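Local coordinates for putative nucleotidyltransferase, hypothetical protein AF0614 (Archaeoglobus fulgidus, PDB 1YLQ) that probably acts as a nucleotidyltransferase, transferring a nucleotide to a substrate that is not established, at residues Gly24-Glu28 with Gly29-Ile33; Lys77-Lys80 with Met81-Arg84. All coordinates share one frame; numbering follows the deposited sequence.

Interaction 1 of 2, residues Gly24-Glu28 with Gly29-Ile33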
ATOM      1  N   GLY A  24      -2.701  -8.607  -2.830  1.00 25.60           N
ATOM      2  CA  GLY A  24      -2.899  -7.560  -3.855  1.00 25.79           C
ATOM      3  C   GLY A  24      -1.572  -7.267  -4.576  1.00 26.62           C
ATOM      4  O   GLY A  24      -0.593  -7.975  -4.372  1.00 26.90           O
ATOM      5  N   SER A  25      -1.551  -6.260  -5.432  1.00 27.54           N
ATOM      6  CA  SER A  25      -0.451  -6.117  -6.428  1.00 29.68           C
ATOM      7  C   SER A  25       0.925  -6.065  -5.793  1.00 30.61           C
ATOM      8  O   SER A  25       1.849  -6.760  -6.237  1.00 30.05           O
ATOM      9  CB  SER A  25      -0.659  -4.911  -7.339  1.00 30.34           C
ATOM     10  OG  SER A  25      -0.717  -3.714  -6.610  1.00 33.94           O
ATOM     11  N   VAL A  26       1.032  -5.316  -4.688  1.00 31.82           N
ATOM     12  CA  VAL A  26       2.350  -5.098  -4.080  1.00 32.86           C
ATOM     13  C   VAL A  26       2.932  -6.395  -3.541  1.00 33.93           C
ATOM     14  O   VAL A  26       4.079  -6.769  -3.863  1.00 34.49           O
ATOM     15  CB  VAL A  26       2.330  -3.941  -3.078  1.00 32.89           C
ATOM     16  CG1 VAL A  26       3.724  -3.773  -2.410  1.00 33.76           C
ATOM     17  CG2 VAL A  26       1.993  -2.643  -3.823  1.00 30.23           C
ATOM     18  N   VAL A  27       2.110  -7.142  -2.818  1.00 33.61           N
ATOM     19  CA  VAL A  27       2.552  -8.387  -2.200  1.00 33.89           C
ATOM     20  C   VAL A  27       2.771  -9.449  -3.289  1.00 35.23           C
ATOM     21  O   VAL A  27       3.773 -10.192  -3.231  1.00 36.01           O
ATOM     22  CB  VAL A  27       1.545  -8.887  -1.101  1.00 32.58           C
ATOM     23  CG1 VAL A  27       1.812 -10.353  -0.703  1.00 32.83           C
ATOM     24  CG2 VAL A  27       1.542  -7.946   0.159  1.00 30.83           C
ATOM     25  N   GLU A  28       1.876  -9.488  -4.287  1.00 35.93           N
ATOM     26  CA  GLU A  28       1.803 -10.603  -5.258  1.00 36.16           C
ATOM     27  C   GLU A  28       2.679 -10.442  -6.509  1.00 38.66           C
ATOM     28  O   GLU A  28       2.933 -11.429  -7.202  1.00 38.52           O
ATOM     29  CB  GLU A  28       0.340 -10.911  -5.665  1.00 35.30           C
ATOM     30  CG  GLU A  28      -0.581 -11.363  -4.478  1.00 33.30           C
ATOM     31  CD  GLU A  28      -2.021 -11.650  -4.869  1.00 33.46           C
ATOM     32  OE1 GLU A  28      -2.294 -12.624  -5.588  1.00 26.14           O
ATOM     33  OE2 GLU A  28      -2.916 -10.911  -4.421  1.00 34.09           O
ATOM     34  N   GLY A  29       3.074  -9.210  -6.839  1.00 41.67           N
ATOM     35  CA  GLY A  29       3.894  -8.957  -8.049  1.00 45.35           C
ATOM     36  C   GLY A  29       3.213  -8.626  -9.385  1.00 47.77           C
ATOM     37  O   GLY A  29       3.872  -8.140 -10.317  1.00 49.30           O
ATOM     38  N   ASP A  30       1.929  -8.954  -9.516  1.00 49.95           N
ATOM     39  CA  ASP A  30       1.031  -8.419 -10.560  1.00 51.57           C
ATOM     40  C   ASP A  30       0.526  -7.195  -9.846  1.00 51.34           C
ATOM     41  O   ASP A  30      -0.404  -7.318  -9.064  1.00 51.97           O
ATOM     42  CB  ASP A  30      -0.124  -9.423 -10.746  1.00 52.52           C
ATOM     43  CG  ASP A  30      -1.416  -8.780 -11.322  1.00 55.62           C
ATOM     44  OD1 ASP A  30      -1.542  -7.519 -11.412  1.00 58.00           O
ATOM     45  OD2 ASP A  30      -2.337  -9.581 -11.648  1.00 55.94           O
ATOM     46  N   TYR A  31       1.059  -5.993 -10.074  1.00 51.41           N
ATOM     47  CA  TYR A  31       0.979  -5.083 -11.248  1.00 49.68           C
ATOM     48  C   TYR A  31       0.226  -5.149 -12.572  1.00 49.79           C
ATOM     49  O   TYR A  31      -0.329  -4.115 -12.926  1.00 49.54           O
ATOM     50  CB  TYR A  31       2.288  -4.278 -11.382  1.00 49.80           C
ATOM     51  CG  TYR A  31       2.970  -4.152 -10.046  1.00 49.27           C
ATOM     52  CD1 TYR A  31       2.446  -3.334  -9.026  1.00 46.12           C
ATOM     53  CD2 TYR A  31       4.123  -4.891  -9.777  1.00 49.43           C
ATOM     54  CE1 TYR A  31       3.086  -3.240  -7.790  1.00 47.32           C
ATOM     55  CE2 TYR A  31       4.759  -4.808  -8.537  1.00 49.13           C
ATOM     56  CZ  TYR A  31       4.242  -3.995  -7.561  1.00 47.32           C
ATOM     57  OH  TYR A  31       4.905  -3.949  -6.369  1.00 49.85           O
ATOM     58  N   SER A  32       0.166  -6.256 -13.313  1.00 49.48           N
ATOM     59  CA  SER A  32      -0.468  -6.146 -14.644  1.00 49.21           C
ATOM     60  C   SER A  32      -1.811  -6.880 -14.919  1.00 48.96           C
ATOM     61  O   SER A  32      -2.164  -7.135 -16.075  1.00 48.86           O
ATOM     62  CB  SER A  32       0.570  -6.364 -15.754  1.00 49.39           C
ATOM     63  OG  SER A  32       1.633  -5.281 -15.579  1.00 49.56           O
ATOM     64  N   ILE A  33      -2.554  -7.177 -13.847  1.00 48.45           N
ATOM     65  CA  ILE A  33      -3.887  -7.816 -13.913  1.00 48.06           C
ATOM     66  C   ILE A  33      -4.951  -7.043 -13.082  1.00 46.70           C
ATOM     67  O   ILE A  33      -6.075  -7.555 -12.742  1.00 46.77           O
ATOM     68  CB  ILE A  33      -3.813  -9.337 -13.501  1.00 48.35           C
ATOM     69  CG1 ILE A  33      -3.379 -10.223 -14.693  1.00 50.26           C
ATOM     70  CG2 ILE A  33      -5.125  -9.838 -12.838  1.00 49.47           C
ATOM     71  CD1 ILE A  33      -1.852 -10.326 -14.888  1.00 51.64           C
TER
HETATM   72  O   HOH W   1       6.158  -6.291  -5.156  1.00 34.71           O

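Interaction 2 of 2, residues Lys77-Lys80 with Met81-Arg84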
ATOM      1  N   LYS A  77     -13.581 -20.182   7.235  1.00 24.73           N
ATOM      2  CA  LYS A  77     -13.975 -20.901   6.044  1.00 26.31           C
ATOM      3  C   LYS A  77     -13.884 -20.051   4.784  1.00 25.87           C
ATOM      4  O   LYS A  77     -13.434 -20.526   3.708  1.00 24.69           O
ATOM      5  CB  LYS A  77     -15.416 -21.371   6.264  1.00 26.73           C
ATOM      6  CG  LYS A  77     -16.075 -22.133   5.171  1.00 30.78           C
ATOM      7  CD  LYS A  77     -17.323 -22.906   5.702  1.00 30.27           C
ATOM      8  CE  LYS A  77     -18.331 -23.234   4.585  1.00 34.25           C
ATOM      9  NZ  LYS A  77     -19.609 -23.769   5.204  1.00 37.91           N
ATOM     10  N   GLU A  78     -14.317 -18.798   4.901  1.00 25.21           N
ATOM     11  CA  GLU A  78     -14.265 -17.837   3.775  1.00 25.56           C
ATOM     12  C   GLU A  78     -12.833 -17.517   3.345  1.00 25.39           C
ATOM     13  O   GLU A  78     -12.516 -17.451   2.153  1.00 24.96           O
ATOM     14  CB  GLU A  78     -15.042 -16.532   4.155  1.00 23.13           C
ATOM     15  CG  GLU A  78     -16.566 -16.747   4.041  1.00 26.53           C
ATOM     16  CD  GLU A  78     -17.335 -15.610   4.661  1.00 28.38           C
ATOM     17  OE1 GLU A  78     -16.727 -14.689   5.276  1.00 23.88           O
ATOM     18  OE2 GLU A  78     -18.556 -15.645   4.543  1.00 30.31           O
ATOM     19  N   TRP A  79     -11.956 -17.335   4.316  1.00 25.55           N
ATOM     20  CA  TRP A  79     -10.549 -17.122   4.038  1.00 25.30           C
ATOM     21  C   TRP A  79      -9.891 -18.396   3.373  1.00 26.64           C
ATOM     22  O   TRP A  79      -9.179 -18.283   2.386  1.00 24.98           O
ATOM     23  CB  TRP A  79      -9.807 -16.723   5.331  1.00 26.05           C
ATOM     24  CG  TRP A  79      -8.288 -16.604   5.179  1.00 23.01           C
ATOM     25  CD1 TRP A  79      -7.333 -17.308   5.892  1.00 23.90           C
ATOM     26  CD2 TRP A  79      -7.567 -15.804   4.216  1.00 25.09           C
ATOM     27  NE1 TRP A  79      -6.066 -16.931   5.473  1.00 26.55           N
ATOM     28  CE2 TRP A  79      -6.177 -16.035   4.433  1.00 25.26           C
ATOM     29  CE3 TRP A  79      -7.951 -14.875   3.227  1.00 27.08           C
ATOM     30  CZ2 TRP A  79      -5.174 -15.378   3.689  1.00 24.80           C
ATOM     31  CZ3 TRP A  79      -6.946 -14.240   2.468  1.00 26.50           C
ATOM     32  CH2 TRP A  79      -5.562 -14.499   2.710  1.00 25.97           C
ATOM     33  N   LYS A  80     -10.167 -19.595   3.895  1.00 27.75           N
ATOM     34  CA  LYS A  80      -9.764 -20.846   3.230  1.00 27.20           C
ATOM     35  C   LYS A  80     -10.166 -20.796   1.726  1.00 28.75           C
ATOM     36  O   LYS A  80      -9.320 -20.976   0.824  1.00 28.49           O
ATOM     37  CB  LYS A  80     -10.359 -22.079   3.963  1.00 27.63           C
ATOM     38  CG  LYS A  80      -9.723 -23.413   3.522  1.00 28.00           C
ATOM     39  CD  LYS A  80     -10.214 -24.562   4.351  1.00 29.31           C
ATOM     40  CE  LYS A  80      -9.524 -25.855   3.940  1.00 34.22           C
ATOM     41  NZ  LYS A  80     -10.019 -27.025   4.730  1.00 35.72           N
ATOM     42  N   MET A  81     -11.423 -20.471   1.447  1.00 27.15           N
ATOM     43  CA  MET A  81     -11.825 -20.356   0.064  1.00 27.43           C
ATOM     44  C   MET A  81     -11.030 -19.299  -0.692  1.00 27.79           C
ATOM     45  O   MET A  81     -10.602 -19.573  -1.796  1.00 27.47           O
ATOM     46  CB  MET A  81     -13.349 -20.171  -0.100  1.00 27.70           C
ATOM     47  CG  MET A  81     -13.787 -20.212  -1.608  1.00 28.89           C
ATOM     48  SD  MET A  81     -15.567 -20.276  -1.908  1.00 22.91           S
ATOM     49  CE  MET A  81     -16.150 -18.687  -1.424  1.00 34.43           C
ATOM     50  N   SER A  82     -10.855 -18.096  -0.127  1.00 28.28           N
ATOM     51  CA  SER A  82     -10.192 -16.970  -0.817  1.00 28.65           C
ATOM     52  C   SER A  82      -8.787 -17.346  -1.269  1.00 29.15           C
ATOM     53  O   SER A  82      -8.359 -17.016  -2.401  1.00 28.16           O
ATOM     54  CB  SER A  82     -10.132 -15.733   0.099  1.00 27.86           C
ATOM     55  OG  SER A  82     -11.440 -15.348   0.447  1.00 30.63           O
ATOM     56  N   LYS A  83      -8.093 -18.076  -0.404  1.00 28.98           N
ATOM     57  CA  LYS A  83      -6.708 -18.507  -0.662  1.00 29.86           C
ATOM     58  C   LYS A  83      -6.510 -19.321  -1.909  1.00 30.59           C
ATOM     59  O   LYS A  83      -5.412 -19.314  -2.425  1.00 30.16           O
ATOM     60  CB  LYS A  83      -6.106 -19.285   0.513  1.00 29.96           C
ATOM     61  CG  LYS A  83      -5.850 -18.387   1.739  1.00 29.11           C
ATOM     62  CD  LYS A  83      -5.048 -19.156   2.788  1.00 26.98           C
ATOM     63  CE  LYS A  83      -5.934 -19.957   3.723  1.00 26.58           C
ATOM     64  NZ  LYS A  83      -5.133 -20.539   4.862  1.00 27.40           N
ATOM     65  N   ARG A  84      -7.545 -20.046  -2.352  1.00 31.29           N
ATOM     66  CA  ARG A  84      -7.553 -20.744  -3.646  1.00 30.87           C
ATOM     67  C   ARG A  84      -7.233 -19.830  -4.865  1.00 30.33           C
ATOM     68  O   ARG A  84      -6.843 -20.318  -5.908  1.00 29.92           O
ATOM     69  CB  ARG A  84      -8.922 -21.384  -3.887  1.00 31.54           C
ATOM     70  CG  ARG A  84      -9.408 -22.357  -2.797  1.00 31.07           C
ATOM     71  CD  ARG A  84     -10.637 -23.096  -3.282  1.00 34.20           C
ATOM     72  NE  ARG A  84     -10.188 -24.168  -4.156  1.00 37.24           N
ATOM     73  CZ  ARG A  84     -10.449 -25.448  -3.989  1.00 37.71           C
ATOM     74  NH1 ARG A  84     -11.229 -25.860  -3.005  1.00 40.87           N
ATOM     75  NH2 ARG A  84      -9.961 -26.321  -4.851  1.00 40.26           N
TER
HETATM   76  O   HOH W   2      -3.876 -18.804   6.451  1.00 36.44           O

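Interaction 1 of 2, residues Gly24-Glu28 with Gly29-Ile33
Ser25 and Tyr31 meet where the short helix 25-28 gives way to the loop that follows it; with Gly24, Ser25 forms the Gly-Ser pair that marks the nucleotidyltransferase fold, and in relatives this pair faces the nucleotide phosphates. Two glycines frame the helix, Gly24 at its N-cap and Gly29 just past its end, both with positive phi, where a beta carbon would run into the preceding carbonyl oxygen. Gly29 N donates to Ser25 O (2.8 Å), closing its single turn. Glu28 has CG anti to its carbonyl carbon (chi1 -62°), which carries the acid back along the helix: its OE2 accepts from Gly24 N at 2.8 Å, through the anti lone pair. The Tyr31 ring folds back over this turn. Ser25 O lies 3.9 Å above one face of the Tyr31 ring, offset toward its rim, while Tyr31 OH comes within 3.6 Å of Val26 CA. Water 1 extends the join, donating to Val26 O (2.5 Å) and hydrogen-bonding with Tyr31 OH (2.9 Å), so the phenol is tied to the helix backbone through solvent. The backbone of Ser25 is hydrogen-bonded to that of Ser36, and its side-chain OG makes a weak hydrogen bond to Asp37 O, joining the helix to the approach of strand 38-43. Val27 packs on Leu22 and Glu28 on Tyr23 of strand 19-23, while Val26 meets Met4, and Val27 meets Val26, both of the second subunit.

Interaction 2 of 2, residues Lys77-Lys80 with Met81-Arg84
The indole of Trp79 carries the aliphatic chain of Lys83 over one face and a water at its edge. Lys83 CG sits 3.7 Å from the centroid of the Trp79 six-membered ring, 19° off the ring normal, a CH-pi contact between residues one helical turn apart in helix 76-83. The two side chains run at about a right angle. A bend in the lysine at chi3 (-87°) turns its end toward the pyrrole part, where CE comes to 3.5 Å from Trp79 NE1. Water 2, in the indole plane, accepts from both Trp79 NE1 (3.0 Å) and Lys83 NZ (2.7 Å). Tyr21 stacks with the same indole and Tyr89 meets it edge-to-face, while Leu74 of strand 69-74 and Ala41 and Val43 of strand 38-43 pack against it, setting the helix on the sheet. Along the backbone, Lys83 N donates to Trp79 O at 3.0 Å, and Glu78 O takes two donors from one residue, Ser82 N and Ser82 OG, each at 2.9 Å, the hydroxyl from above the carbonyl plane. With alanine in place of Trp79, a gap would probably open beside Tyr21 and Tyr89, and the methylenes of Lys83 would lose the surface they lie on. The lysine thus divides its chemistry: its carbons cover an aromatic surface, while its ammonium group reaches past the ring to a water shared with the indole N-H.

In the fold
From the N terminus, helix 3-14 and strand 19-23 lead into interaction 1, which closes the turn at the end of helix 25-28 and folds the following loop back on it. Strand 38-43, helix 50-63 and strand 69-74 come next, before interaction 2 links successive turns of helix 76-83. The two contacts follow in series, neither nested nor crossed, with centres 19 Å apart and nearest atoms about 8 Å apart. The fold nevertheless relates them. Strand 19-23 runs straight into the first and supplies Tyr21 to the second, and Ile86, in the loop after helix 76-83, touches both Glu28 and Trp79. Arg87 in that loop donates to Glu28 O.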